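Local coordinates for protein Myo-inositol phosphohydrolase (Mitsuokella multacida, PDB 4WU3) that probably removes phosphate groups from inositol polyphosphates as a PTP-like phytase, and binds inositol-(1,3,4,5)-tetrakisphosphate, at residues 549-554 with 569-574; 393-398 with 424-429; 118-123 with 193-198; 447-452 with 520-525. The protein carries 2 engineered substitutions. One frame throughout, in Å; residues are numbered along the deposited sequence.

Interaction 1: 549-554 with 569-574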
loop_
_atom_site.group_PDB
_atom_site.type_symbol
_atom_site.label_atom_id
_atom_site.label_comp_id
_atom_site.label_asym_id
_atom_site.label_seq_id
_atom_site.Cartn_x
_atom_site.Cartn_y
_atom_site.Cartn_z
ATOM N N ALA A 549 10.076 -5.364 -37.784
ATOM C CA ALA A 549 8.669 -4.999 -37.954
ATOM C C ALA A 549 8.437 -4.252 -39.279
ATOM O O ALA A 549 7.600 -4.638 -40.091
ATOM C CB ALA A 549 8.203 -4.145 -36.780
ATOM N N TYR A 550 9.187 -3.179 -39.505
ATOM C CA TYR A 550 9.042 -2.422 -40.746
ATOM C C TYR A 550 9.436 -3.246 -41.973
ATOM O O TYR A 550 8.735 -3.216 -42.998
ATOM C CB TYR A 550 9.812 -1.099 -40.672
ATOM C CG TYR A 550 8.968 0.006 -40.074
ATOM C CD1 TYR A 550 8.091 0.744 -40.870
ATOM C CD2 TYR A 550 9.004 0.278 -38.714
ATOM C CE1 TYR A 550 7.298 1.736 -40.323
ATOM C CE2 TYR A 550 8.214 1.274 -38.159
ATOM C CZ TYR A 550 7.364 2.001 -38.964
ATOM O OH TYR A 550 6.576 2.994 -38.406
ATOM N N MET A 551 10.524 -4.007 -41.880
ATOM C CA MET A 551 10.916 -4.850 -43.012
ATOM C C MET A 551 9.810 -5.858 -43.387
ATOM O O MET A 551 9.533 -6.072 -44.567
ATOM C CB MET A 551 12.230 -5.575 -42.733
ATOM C CG MET A 551 13.438 -4.658 -42.673
ATOM S SD MET A 551 14.920 -5.442 -42.019
ATOM C CE MET A 551 15.431 -6.371 -43.468
ATOM N N ALA A 552 9.185 -6.464 -42.380
ATOM C CA ALA A 552 8.114 -7.423 -42.597
ATOM C C ALA A 552 6.880 -6.758 -43.209
ATOM O O ALA A 552 6.193 -7.354 -44.037
ATOM C CB ALA A 552 7.753 -8.108 -41.285
ATOM N N MET A 553 6.591 -5.526 -42.799
ATOM C CA MET A 553 5.441 -4.807 -43.346
ATOM C C MET A 553 5.652 -4.434 -44.814
ATOM O O MET A 553 4.733 -4.529 -45.629
ATOM C CB MET A 553 5.159 -3.548 -42.530
ATOM C CG MET A 553 4.401 -3.818 -41.246
ATOM S SD MET A 553 3.951 -2.298 -40.410
ATOM C CE MET A 553 5.354 -2.028 -39.330
ATOM N N TYR A 554 6.858 -3.990 -45.141
ATOM C CA TYR A 554 7.196 -3.662 -46.513
ATOM C C TYR A 554 7.218 -4.924 -47.387
ATOM O O TYR A 554 6.669 -4.929 -48.485
ATOM C CB TYR A 554 8.548 -2.950 -46.553
ATOM C CG TYR A 554 8.945 -2.426 -47.909
ATOM C CD1 TYR A 554 8.080 -1.634 -48.648
ATOM C CD2 TYR A 554 10.193 -2.695 -48.439
ATOM C CE1 TYR A 554 8.442 -1.143 -49.886
ATOM C CE2 TYR A 554 10.563 -2.202 -49.675
ATOM C CZ TYR A 554 9.685 -1.428 -50.394
ATOM O OH TYR A 554 10.057 -0.941 -51.632
ATOM N N SER A 569 8.982 -15.670 -41.192
ATOM C CA SER A 569 10.042 -16.660 -41.152
ATOM C C SER A 569 11.284 -16.214 -41.938
ATOM O O SER A 569 12.403 -16.282 -41.435
ATOM C CB SER A 569 9.514 -17.999 -41.657
ATOM O OG SER A 569 8.459 -18.464 -40.820
ATOM N N ARG A 570 11.112 -15.726 -43.158
ATOM C CA ARG A 570 12.283 -15.326 -43.906
ATOM C C ARG A 570 12.931 -14.064 -43.335
ATOM O O ARG A 570 14.163 -13.972 -43.292
ATOM C CB ARG A 570 11.977 -15.183 -45.394
ATOM C CG ARG A 570 11.052 -14.049 -45.780
ATOM C CD ARG A 570 10.417 -14.386 -47.112
ATOM N NE ARG A 570 9.956 -13.212 -47.832
ATOM C CZ ARG A 570 9.469 -13.254 -49.061
ATOM N NH1 ARG A 570 9.071 -12.161 -49.657
ATOM N NH2 ARG A 570 9.378 -14.392 -49.707
ATOM N N GLN A 571 12.130 -13.107 -42.861
ATOM C CA GLN A 571 12.706 -11.919 -42.206
ATOM C C GLN A 571 13.505 -12.321 -40.948
ATOM O O GLN A 571 14.530 -11.707 -40.627
ATOM C CB GLN A 571 11.631 -10.878 -41.873
ATOM C CG GLN A 571 11.000 -10.200 -43.085
ATOM C CD GLN A 571 12.022 -9.627 -44.049
ATOM O OE1 GLN A 571 13.087 -9.147 -43.651
ATOM N NE2 GLN A 571 11.703 -9.678 -45.328
ATOM N N TYR A 572 13.041 -13.354 -40.252
ATOM C CA TYR A 572 13.785 -13.906 -39.127
ATOM C C TYR A 572 15.044 -14.586 -39.638
ATOM O O TYR A 572 16.151 -14.318 -39.150
ATOM C CB TYR A 572 12.941 -14.908 -38.317
ATOM C CG TYR A 572 13.749 -15.690 -37.300
ATOM C CD1 TYR A 572 14.122 -15.117 -36.104
ATOM C CD2 TYR A 572 14.155 -16.992 -37.551
ATOM C CE1 TYR A 572 14.872 -15.811 -35.177
ATOM C CE2 TYR A 572 14.899 -17.704 -36.624
ATOM C CZ TYR A 572 15.258 -17.102 -35.434
ATOM O OH TYR A 572 16.000 -17.788 -34.486
ATOM N N LEU A 573 14.876 -15.450 -40.634
ATOM C CA LEU A 573 15.994 -16.229 -41.143
ATOM C C LEU A 573 17.080 -15.330 -41.696
ATOM O O LEU A 573 18.254 -15.651 -41.607
ATOM C CB LEU A 573 15.529 -17.220 -42.201
ATOM C CG LEU A 573 14.708 -18.364 -41.604
ATOM C CD1 LEU A 573 14.113 -19.231 -42.691
ATOM C CD2 LEU A 573 15.565 -19.203 -40.671
ATOM N N LEU A 574 16.691 -14.189 -42.249
ATOM C CA LEU A 574 17.672 -13.298 -42.855
ATOM C C LEU A 574 18.437 -12.495 -41.816
ATOM O O LEU A 574 19.391 -11.808 -42.158
ATOM C CB LEU A 574 17.006 -12.361 -43.858
ATOM C CG LEU A 574 16.558 -13.091 -45.121
ATOM C CD1 LEU A 574 15.490 -12.321 -45.879
ATOM C CD2 LEU A 574 17.763 -13.362 -46.003
#

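Interaction 2: 393-398 with 424-429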
loop_
_atom_site.group_PDB
_atom_site.type_symbol
_atom_site.label_atom_id
_atom_site.label_comp_id
_atom_site.label_asym_id
_atom_site.label_seq_id
_atom_site.Cartn_x
_atom_site.Cartn_y
_atom_site.Cartn_z
ATOM N N SER A 393 19.706 -3.198 -40.332
ATOM C CA SER A 393 20.782 -3.430 -39.392
ATOM C C SER A 393 20.565 -2.655 -38.112
ATOM O O SER A 393 19.638 -1.853 -37.993
ATOM C CB SER A 393 22.120 -2.995 -39.995
ATOM O OG SER A 393 22.198 -1.576 -40.100
ATOM N N ALA A 394 21.460 -2.891 -37.164
ATOM C CA ALA A 394 21.581 -2.054 -35.987
ATOM C C ALA A 394 22.055 -0.666 -36.386
ATOM O O ALA A 394 22.363 -0.414 -37.549
ATOM C CB ALA A 394 22.564 -2.675 -35.005
ATOM N N GLU A 395 22.101 0.240 -35.418
ATOM C CA GLU A 395 22.656 1.557 -35.660
ATOM C C GLU A 395 24.092 1.423 -36.158
ATOM O O GLU A 395 24.754 0.420 -35.897
ATOM C CB GLU A 395 22.621 2.390 -34.384
ATOM C CG GLU A 395 23.078 3.820 -34.586
ATOM C CD GLU A 395 22.120 4.611 -35.443
ATOM O OE1 GLU A 395 21.114 5.129 -34.926
ATOM O OE2 GLU A 395 22.368 4.720 -36.651
ATOM N N PHE A 396 24.566 2.435 -36.878
ATOM C CA PHE A 396 25.915 2.417 -37.457
ATOM C C PHE A 396 26.739 3.644 -37.062
ATOM O O PHE A 396 26.255 4.782 -37.089
ATOM C CB PHE A 396 25.856 2.322 -38.994
ATOM C CG PHE A 396 24.881 3.278 -39.633
ATOM C CD1 PHE A 396 25.210 4.609 -39.813
ATOM C CD2 PHE A 396 23.633 2.841 -40.048
ATOM C CE1 PHE A 396 24.314 5.491 -40.392
ATOM C CE2 PHE A 396 22.726 3.711 -40.636
ATOM C CZ PHE A 396 23.073 5.040 -40.812
ATOM N N SER A 397 27.988 3.390 -36.688
ATOM C CA SER A 397 28.985 4.427 -36.568
ATOM C C SER A 397 29.419 4.828 -37.981
ATOM O O SER A 397 29.004 4.205 -38.959
ATOM C CB SER A 397 30.188 3.869 -35.831
ATOM O OG SER A 397 30.688 2.750 -36.528
ATOM N N ASN A 398 30.288 5.834 -38.081
ATOM C CA ASN A 398 30.837 6.251 -39.378
ATOM C C ASN A 398 31.532 5.114 -40.101
ATOM O O ASN A 398 31.317 4.884 -41.289
ATOM C CB ASN A 398 31.837 7.392 -39.217
ATOM C CG ASN A 398 32.436 7.823 -40.547
ATOM O OD1 ASN A 398 31.740 7.873 -41.562
ATOM N ND2 ASN A 398 33.733 8.103 -40.557
ATOM N N GLU A 424 13.944 7.738 -30.057
ATOM C CA GLU A 424 14.906 8.235 -29.089
ATOM C C GLU A 424 15.925 9.139 -29.781
ATOM O O GLU A 424 16.258 8.940 -30.961
ATOM C CB GLU A 424 15.613 7.069 -28.385
ATOM C CG GLU A 424 16.474 6.196 -29.290
ATOM C CD GLU A 424 15.755 4.963 -29.815
ATOM O OE1 GLU A 424 14.510 4.950 -29.838
ATOM O OE2 GLU A 424 16.439 4.001 -30.212
ATOM N N THR A 425 16.406 10.127 -29.044
ATOM C CA THR A 425 17.408 11.068 -29.547
ATOM C C THR A 425 18.767 10.377 -29.703
ATOM O O THR A 425 19.228 9.714 -28.789
ATOM C CB THR A 425 17.555 12.267 -28.587
ATOM O OG1 THR A 425 16.495 13.194 -28.821
ATOM C CG2 THR A 425 18.889 12.974 -28.788
ATOM N N HIS A 426 19.387 10.523 -30.871
ATOM C CA HIS A 426 20.697 9.921 -31.134
ATOM C C HIS A 426 21.464 10.745 -32.154
ATOM O O HIS A 426 20.904 11.640 -32.800
ATOM C CB HIS A 426 20.570 8.493 -31.659
ATOM C CG HIS A 426 19.993 8.411 -33.035
ATOM N ND1 HIS A 426 20.721 7.978 -34.126
ATOM C CD2 HIS A 426 18.763 8.731 -33.505
ATOM C CE1 HIS A 426 19.955 8.019 -35.205
ATOM N NE2 HIS A 426 18.764 8.478 -34.856
ATOM N N GLY A 427 22.748 10.414 -32.297
ATOM C CA GLY A 427 23.625 11.093 -33.237
ATOM C C GLY A 427 24.989 10.452 -33.279
ATOM O O GLY A 427 25.130 9.266 -33.000
ATOM N N VAL A 428 25.993 11.245 -33.628
ATOM C CA VAL A 428 27.361 10.752 -33.759
ATOM C C VAL A 428 28.326 11.653 -32.995
ATOM O O VAL A 428 28.386 12.858 -33.242
ATOM C CB VAL A 428 27.792 10.695 -35.243
ATOM C CG1 VAL A 428 29.155 10.034 -35.391
ATOM C CG2 VAL A 428 26.762 9.937 -36.057
ATOM N N PHE A 429 29.059 11.054 -32.059
ATOM C CA PHE A 429 30.132 11.730 -31.318
ATOM C C PHE A 429 31.467 11.123 -31.710
ATOM O O PHE A 429 31.676 9.932 -31.477
ATOM C CB PHE A 429 29.982 11.520 -29.812
ATOM C CG PHE A 429 28.843 12.269 -29.192
ATOM C CD1 PHE A 429 28.134 13.217 -29.910
ATOM C CD2 PHE A 429 28.503 12.039 -27.874
ATOM C CE1 PHE A 429 27.094 13.916 -29.329
ATOM C CE2 PHE A 429 27.466 12.734 -27.282
ATOM C CZ PHE A 429 26.757 13.670 -28.012
#

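Interaction 3: 118-123 with 193-198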
loop_
_atom_site.group_PDB
_atom_site.type_symbol
_atom_site.label_atom_id
_atom_site.label_comp_id
_atom_site.label_asym_id
_atom_site.label_seq_id
_atom_site.Cartn_x
_atom_site.Cartn_y
_atom_site.Cartn_z
ATOM N N ASP A 118 -21.821 8.136 -19.177
ATOM C CA ASP A 118 -21.397 6.982 -18.424
ATOM C C ASP A 118 -19.911 7.128 -18.184
ATOM O O ASP A 118 -19.119 7.109 -19.126
ATOM C CB ASP A 118 -21.690 5.710 -19.221
ATOM C CG ASP A 118 -21.115 4.461 -18.579
ATOM O OD1 ASP A 118 -20.968 4.428 -17.337
ATOM O OD2 ASP A 118 -20.816 3.501 -19.325
ATOM N N VAL A 119 -19.540 7.307 -16.923
ATOM C CA VAL A 119 -18.141 7.346 -16.541
ATOM C C VAL A 119 -17.770 6.001 -15.955
ATOM O O VAL A 119 -18.085 5.696 -14.796
ATOM C CB VAL A 119 -17.847 8.467 -15.527
ATOM C CG1 VAL A 119 -16.370 8.497 -15.175
ATOM C CG2 VAL A 119 -18.283 9.818 -16.087
ATOM N N ASP A 120 -17.087 5.218 -16.788
ATOM C CA ASP A 120 -16.716 3.846 -16.514
ATOM C C ASP A 120 -15.329 3.791 -15.904
ATOM O O ASP A 120 -14.334 3.962 -16.607
ATOM C CB ASP A 120 -16.735 3.072 -17.835
ATOM C CG ASP A 120 -16.347 1.626 -17.681
ATOM O OD1 ASP A 120 -16.088 1.202 -16.542
ATOM O OD2 ASP A 120 -16.305 0.912 -18.716
ATOM N N LEU A 121 -15.254 3.524 -14.603
ATOM C CA LEU A 121 -13.985 3.627 -13.883
ATOM C C LEU A 121 -13.204 2.312 -13.853
ATOM O O LEU A 121 -12.225 2.178 -13.132
ATOM C CB LEU A 121 -14.238 4.119 -12.448
ATOM C CG LEU A 121 -14.995 5.437 -12.328
ATOM C CD1 LEU A 121 -15.460 5.680 -10.897
ATOM C CD2 LEU A 121 -14.143 6.596 -12.847
ATOM N N ARG A 122 -13.623 1.338 -14.642
ATOM C CA ARG A 122 -13.107 -0.014 -14.459
ATOM C C ARG A 122 -11.897 -0.299 -15.319
ATOM O O ARG A 122 -11.975 -0.265 -16.550
ATOM C CB ARG A 122 -14.183 -1.052 -14.765
ATOM C CG ARG A 122 -15.436 -0.960 -13.907
ATOM C CD ARG A 122 -16.451 -2.004 -14.352
ATOM N NE ARG A 122 -16.076 -3.359 -13.965
ATOM C CZ ARG A 122 -16.721 -4.443 -14.377
ATOM N NH1 ARG A 122 -17.754 -4.317 -15.202
ATOM N NH2 ARG A 122 -16.338 -5.653 -13.979
ATOM N N GLY A 123 -10.785 -0.603 -14.662
ATOM C CA GLY A 123 -9.561 -1.003 -15.352
ATOM C C GLY A 123 -9.575 -2.459 -15.771
ATOM O O GLY A 123 -8.953 -2.824 -16.754
ATOM N N ARG A 193 -20.392 -6.869 -27.087
ATOM C CA ARG A 193 -20.151 -5.433 -27.128
ATOM C C ARG A 193 -19.248 -4.993 -25.984
ATOM O O ARG A 193 -19.284 -5.569 -24.900
ATOM C CB ARG A 193 -21.476 -4.658 -27.053
ATOM C CG ARG A 193 -22.362 -4.810 -28.286
ATOM C CD ARG A 193 -23.722 -4.152 -28.133
ATOM N NE ARG A 193 -24.550 -4.794 -27.121
ATOM C CZ ARG A 193 -25.759 -4.367 -26.765
ATOM N NH1 ARG A 193 -26.279 -3.298 -27.348
ATOM N NH2 ARG A 193 -26.451 -5.010 -25.832
ATOM N N THR A 194 -18.423 -3.981 -26.248
ATOM C CA THR A 194 -17.783 -3.209 -25.189
ATOM C C THR A 194 -18.857 -2.372 -24.526
ATOM O O THR A 194 -19.940 -2.205 -25.084
ATOM C CB THR A 194 -16.743 -2.228 -25.742
ATOM O OG1 THR A 194 -17.381 -1.308 -26.641
ATOM C CG2 THR A 194 -15.634 -2.968 -26.459
ATOM N N GLU A 195 -18.567 -1.822 -23.355
ATOM C CA GLU A 195 -19.552 -0.986 -22.668
ATOM C C GLU A 195 -19.865 0.242 -23.503
ATOM O O GLU A 195 -21.006 0.714 -23.550
ATOM C CB GLU A 195 -19.052 -0.562 -21.281
ATOM C CG GLU A 195 -20.086 0.207 -20.469
ATOM C CD GLU A 195 -19.699 0.353 -19.009
ATOM O OE1 GLU A 195 -19.278 -0.649 -18.385
ATOM O OE2 GLU A 195 -19.822 1.469 -18.481
ATOM N N GLU A 196 -18.842 0.757 -24.166
ATOM C CA GLU A 196 -18.991 1.954 -24.981
ATOM C C GLU A 196 -20.018 1.717 -26.075
ATOM O O GLU A 196 -20.904 2.541 -26.299
ATOM C CB GLU A 196 -17.651 2.339 -25.611
ATOM C CG GLU A 196 -17.752 3.482 -26.597
ATOM C CD GLU A 196 -16.440 3.760 -27.290
ATOM O OE1 GLU A 196 -15.693 2.803 -27.592
ATOM O OE2 GLU A 196 -16.152 4.945 -27.525
ATOM N N GLU A 197 -19.884 0.588 -26.763
ATOM C CA GLU A 197 -20.810 0.258 -27.837
ATOM C C GLU A 197 -22.228 0.170 -27.300
ATOM O O GLU A 197 -23.144 0.720 -27.893
ATOM C CB GLU A 197 -20.409 -1.047 -28.530
ATOM C CG GLU A 197 -19.190 -0.895 -29.430
ATOM C CD GLU A 197 -18.645 -2.220 -29.933
ATOM O OE1 GLU A 197 -18.797 -3.259 -29.239
ATOM O OE2 GLU A 197 -18.033 -2.213 -31.024
ATOM N N MET A 198 -22.400 -0.495 -26.162
ATOM C CA MET A 198 -23.735 -0.703 -25.612
ATOM C C MET A 198 -24.324 0.634 -25.195
ATOM O O MET A 198 -25.486 0.920 -25.461
ATOM C CB MET A 198 -23.672 -1.670 -24.432
ATOM C CG MET A 198 -25.013 -2.241 -24.004
ATOM S SD MET A 198 -25.764 -1.204 -22.757
ATOM C CE MET A 198 -24.695 -1.509 -21.351
HETATM O O HOH W 1 -19.404 -2.869 -16.513
#

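Interaction 4: 447-452 with 520-525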
loop_
_atom_site.group_PDB
_atom_site.type_symbol
_atom_site.label_atom_id
_atom_site.label_comp_id
_atom_site.label_asym_id
_atom_site.label_seq_id
_atom_site.Cartn_x
_atom_site.Cartn_y
_atom_site.Cartn_z
ATOM N N LYS A 447 6.496 12.327 -27.644
ATOM C CA LYS A 447 6.869 13.449 -28.504
ATOM C C LYS A 447 6.504 13.156 -29.956
ATOM O O LYS A 447 6.670 12.033 -30.432
ATOM C CB LYS A 447 8.375 13.729 -28.430
ATOM C CG LYS A 447 8.878 14.343 -27.136
ATOM C CD LYS A 447 10.325 14.787 -27.319
ATOM C CE LYS A 447 10.864 15.539 -26.112
ATOM N NZ LYS A 447 11.372 14.638 -25.044
ATOM N N ASN A 448 6.032 14.173 -30.666
ATOM C CA ASN A 448 5.876 14.060 -32.114
ATOM C C ASN A 448 7.235 14.205 -32.806
ATOM O O ASN A 448 8.245 14.500 -32.167
ATOM C CB ASN A 448 4.871 15.090 -32.646
ATOM C CG ASN A 448 5.295 16.518 -32.378
ATOM O OD1 ASN A 448 6.436 16.895 -32.634
ATOM N ND2 ASN A 448 4.376 17.328 -31.870
ATOM N N LYS A 449 7.252 14.000 -34.114
ATOM C CA LYS A 449 8.488 14.029 -34.893
ATOM C C LYS A 449 9.236 15.358 -34.768
ATOM O O LYS A 449 10.456 15.375 -34.569
ATOM C CB LYS A 449 8.179 13.752 -36.362
ATOM C CG LYS A 449 9.394 13.532 -37.231
ATOM C CD LYS A 449 8.979 13.087 -38.624
ATOM C CE LYS A 449 10.182 12.926 -39.524
ATOM N NZ LYS A 449 9.810 12.447 -40.877
ATOM N N ALA A 450 8.511 16.467 -34.893
ATOM C CA ALA A 450 9.130 17.794 -34.792
ATOM C C ALA A 450 9.826 17.992 -33.443
ATOM O O ALA A 450 10.940 18.518 -33.377
ATOM C CB ALA A 450 8.092 18.887 -35.008
ATOM N N GLU A 451 9.159 17.588 -32.369
ATOM C CA GLU A 451 9.728 17.734 -31.039
ATOM C C GLU A 451 10.953 16.840 -30.873
ATOM O O GLU A 451 11.938 17.244 -30.250
ATOM C CB GLU A 451 8.685 17.424 -29.966
ATOM C CG GLU A 451 7.632 18.509 -29.823
ATOM C CD GLU A 451 6.354 18.012 -29.167
ATOM O OE1 GLU A 451 6.031 16.809 -29.298
ATOM O OE2 GLU A 451 5.661 18.833 -28.529
ATOM N N VAL A 452 10.896 15.638 -31.439
ATOM C CA VAL A 452 12.043 14.736 -31.410
ATOM C C VAL A 452 13.262 15.373 -32.064
ATOM O O VAL A 452 14.341 15.386 -31.483
ATOM C CB VAL A 452 11.749 13.401 -32.115
ATOM C CG1 VAL A 452 13.033 12.616 -32.334
ATOM C CG2 VAL A 452 10.766 12.588 -31.292
ATOM N N ILE A 520 3.038 4.030 -39.057
ATOM C CA ILE A 520 2.887 3.098 -40.165
ATOM C C ILE A 520 2.325 3.826 -41.385
ATOM O O ILE A 520 2.751 3.575 -42.508
ATOM C CB ILE A 520 1.990 1.897 -39.775
ATOM C CG1 ILE A 520 2.723 1.012 -38.762
ATOM C CG2 ILE A 520 1.610 1.083 -41.000
ATOM C CD1 ILE A 520 1.956 -0.217 -38.335
ATOM N N ASP A 521 1.378 4.731 -41.157
ATOM C CA ASP A 521 0.836 5.570 -42.221
ATOM C C ASP A 521 1.941 6.404 -42.861
ATOM O O ASP A 521 1.972 6.569 -44.082
ATOM C CB ASP A 521 -0.210 6.534 -41.662
ATOM C CG ASP A 521 -1.596 5.940 -41.624
ATOM O OD1 ASP A 521 -1.791 4.851 -42.184
ATOM O OD2 ASP A 521 -2.491 6.580 -41.038
ATOM N N GLU A 522 2.820 6.958 -42.030
ATOM C CA GLU A 522 3.941 7.739 -42.535
ATOM C C GLU A 522 4.757 6.873 -43.474
ATOM O O GLU A 522 5.123 7.314 -44.549
ATOM C CB GLU A 522 4.814 8.299 -41.403
ATOM C CG GLU A 522 6.024 9.091 -41.890
ATOM C CD GLU A 522 6.582 10.058 -40.856
ATOM O OE1 GLU A 522 6.149 10.025 -39.683
ATOM O OE2 GLU A 522 7.465 10.865 -41.222
ATOM N N PHE A 523 5.027 5.633 -43.094
ATOM C CA PHE A 523 5.784 4.766 -43.981
ATOM C C PHE A 523 5.041 4.446 -45.280
ATOM O O PHE A 523 5.644 4.427 -46.351
ATOM C CB PHE A 523 6.183 3.464 -43.305
ATOM C CG PHE A 523 6.957 2.537 -44.208
ATOM C CD1 PHE A 523 8.220 2.891 -44.669
ATOM C CD2 PHE A 523 6.426 1.332 -44.606
ATOM C CE1 PHE A 523 8.937 2.052 -45.517
ATOM C CE2 PHE A 523 7.132 0.488 -45.454
ATOM C CZ PHE A 523 8.392 0.846 -45.910
ATOM N N ILE A 524 3.749 4.171 -45.199
ATOM C CA ILE A 524 2.997 3.819 -46.399
ATOM C C ILE A 524 2.968 5.005 -47.365
ATOM O O ILE A 524 3.230 4.868 -48.567
ATOM C CB ILE A 524 1.582 3.355 -46.039
ATOM C CG1 ILE A 524 1.676 2.031 -45.269
ATOM C CG2 ILE A 524 0.712 3.213 -47.286
ATOM C CD1 ILE A 524 0.390 1.604 -44.614
ATOM N N ASN A 525 2.690 6.179 -46.826
ATOM C CA ASN A 525 2.764 7.384 -47.615
ATOM C C ASN A 525 4.142 7.518 -48.262
ATOM O O ASN A 525 4.242 7.788 -49.452
ATOM C CB ASN A 525 2.420 8.599 -46.758
ATOM C CG ASN A 525 0.960 8.615 -46.355
ATOM O OD1 ASN A 525 0.133 7.899 -46.927
ATOM N ND2 ASN A 525 0.632 9.436 -45.370
#

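Interaction 1: 549-554 with 569-574
Two helices of the PTP-like domain meet here: helix 545-558, which starts where the phosphate-binding P-loop of residues 540-546 ends, and helix 564-573, with M551 and A552 on the first facing Q571 on the second. The backbones come close, A552 CA and Q571 CA 6.4 Å apart, as a small alanine permits; Q571 CG rests against A552, 4.0 Å from its CA. From there the Q571 chain bends at chi2 (-52°), which swings the amide out of line with the stem and brings its oxygen to M551. Q571 OE1 lies 3.8 Å from M551 CB and 3.6 Å from M551 CE. The methionine reaches the amide with both ends of its chain, since a bend at chi3 (78°) turns the methyl toward the glutamine. The other half of the amide is held by D555, one turn beyond M551 on the same helix, whose OD2 accepts from Q571 NE2; D555 OD1 forms a salt bridge with R570 NH1. M390 of strand 390-393 packs against both M551 and Q571. Between the two segments themselves the contact is van der Waals in nature, while the polar tie of the helices runs through D555, which would fix the rotation of the Q571 amide and turn its oxygen toward the methionine.

Interaction 2: 393-398 with 424-429
E395 and H426 bring a carboxylate and an imidazole together: E395 OE1 lies 3.0 Å from H426 ND1 and 3.1 Å from H426 CE1. The oxygen approaches the ring obliquely, with the carboxylate and imidazole planes 25° apart, and the angle at ND1 is too poor for a hydrogen bond. Both groups have their main partners beyond the pair. E395 OE1 makes a salt bridge with R422 NH1, and H426 NE2 is hydrogen-bonded to D420 OD2. The torsions explain the meeting. E395 sets CG opposite its own amide nitrogen (chi1 -175°) and then bends at chi2, curling the carboxylate toward the strand. In H426, chi1 of 69° puts the ring on the loop side, and its turn about chi2 sets ND1 beside E395 and NE2 at D420. A leucine in place of H426 would probably leave D420 OD2 without its imidazole mate and take away the polar ring next to the E395 carboxylate. R422 also binds E424 OE2 through NE, and E424 OE1 grips R546 of the ligand pocket, which places this charged cluster, consistent with a second shell, behind the inositol phosphate site. The 393-398 loop leads into helix 398-411, which S397 N-caps; F396 and H426 pack on helix 493-499, while E395 touches A433 and H426 touches S435 of the adjoining strand 432-438.

Interaction 3: 118-123 with 193-198
D118 and D120, both turned off strand 116-122, an inner strand of a five-stranded mixed sheet, toward the first turn of helix 195-201, converge on the carboxylate of E195. The tight end is at D118. D118 OD2 sits 2.4 Å from E195 OE2, and the two carboxylates are nearly coplanar, 13° apart. D120 is less close: its carboxylate stacks on that of E195 with planes 8° apart, and D120 OD2 is 3.4 Å from E195 OE1. Extended beyond CG, with CG set opposite its amide nitrogen (chi1 -175°), the E195 chain carries its acid group right up to the strand. On the R122 side the contact opens out. R122 NH1 and E195 OE1 are 5.1 Å apart, and a water joins them, accepting from NH1 at 2.6 Å and donating to OE1 at 2.9 Å. E195 and D120 have further partners: H241 NE2 bonds E195 OE2, while Y206 OH and H126 NE2 both reach D120 OD2. D120 OD1 is used at home, taking the N-H of R122 in an Asx turn. An alanine at D120 would probably leave Y206 and H126 without their common acceptor and the turn at R122 without its side-chain bond. Three buried acids this close are unlikely all to carry a full charge; the very short D118 OD2 to E195 OE2 separation, though uncertain in exact length, is consistent with a proton held by one of that pair.

Interaction 4: 447-452 with 520-525
K449 and E522 reach across the gap between two helices and meet in a salt bridge, K449 NZ donating to E522 OE2 over 2.8 Å. The ammonium comes in nearly in line with the C-O bond of that oxygen. Both side chains are stretched out, K449 with every torsion close to 180°, which lets them span a CA-CA separation of 10.9 Å between K449 and E522. Neither charged end depends on the other alone. K449 NZ also donates to the carbonyl O of R506 and lies in a cation-pi contact with Y505, and the hydroxyl of Y505 is hydrogen-bonded to E522 OE2, so Y505 serves both partners. K449 stands in the first turn of its helix, where a capping box satisfies amides at the end: E451 N donates to N448 OD1 (2.8 Å), and N448 N in return to E451 OE1 (3.0 Å). Just ahead of it, K447 NZ is hydrogen-bonded to N444 OD1. On the other helix, D521 OD2 bonds S623 OG. This partly exposed bridge spans strand 503-509, an outer strand of its five-stranded mixed sheet: V452 of helix 449-463 packs on R506 and A508, while E522 and F523 of helix 517-529 lie on I507.

How the interactions relate
Along the chain the order is interaction 3, 2, 4, then 1. Interaction 3 stands apart in the N-terminal half, its centre about 31 to 44 Å from the others, while interactions 1, 2 and 4 cluster in the C-terminal half with centres about 19 to 22 Å apart. Helix 517-529 is shared ground: M553 SD packs 3.6 Å from I520 CD1, joining interactions 1 and 4. Interactions 2 and 4 meet loosely at T425 and V452. Both halves contain a five-stranded mixed sheet with the same strand order, consistent with two PTP-like modules; in the second, the side chains of M551 and E395 lie about 9 and 8 Å from bound inositol phosphate, while interaction 4 packs on strand 503-509.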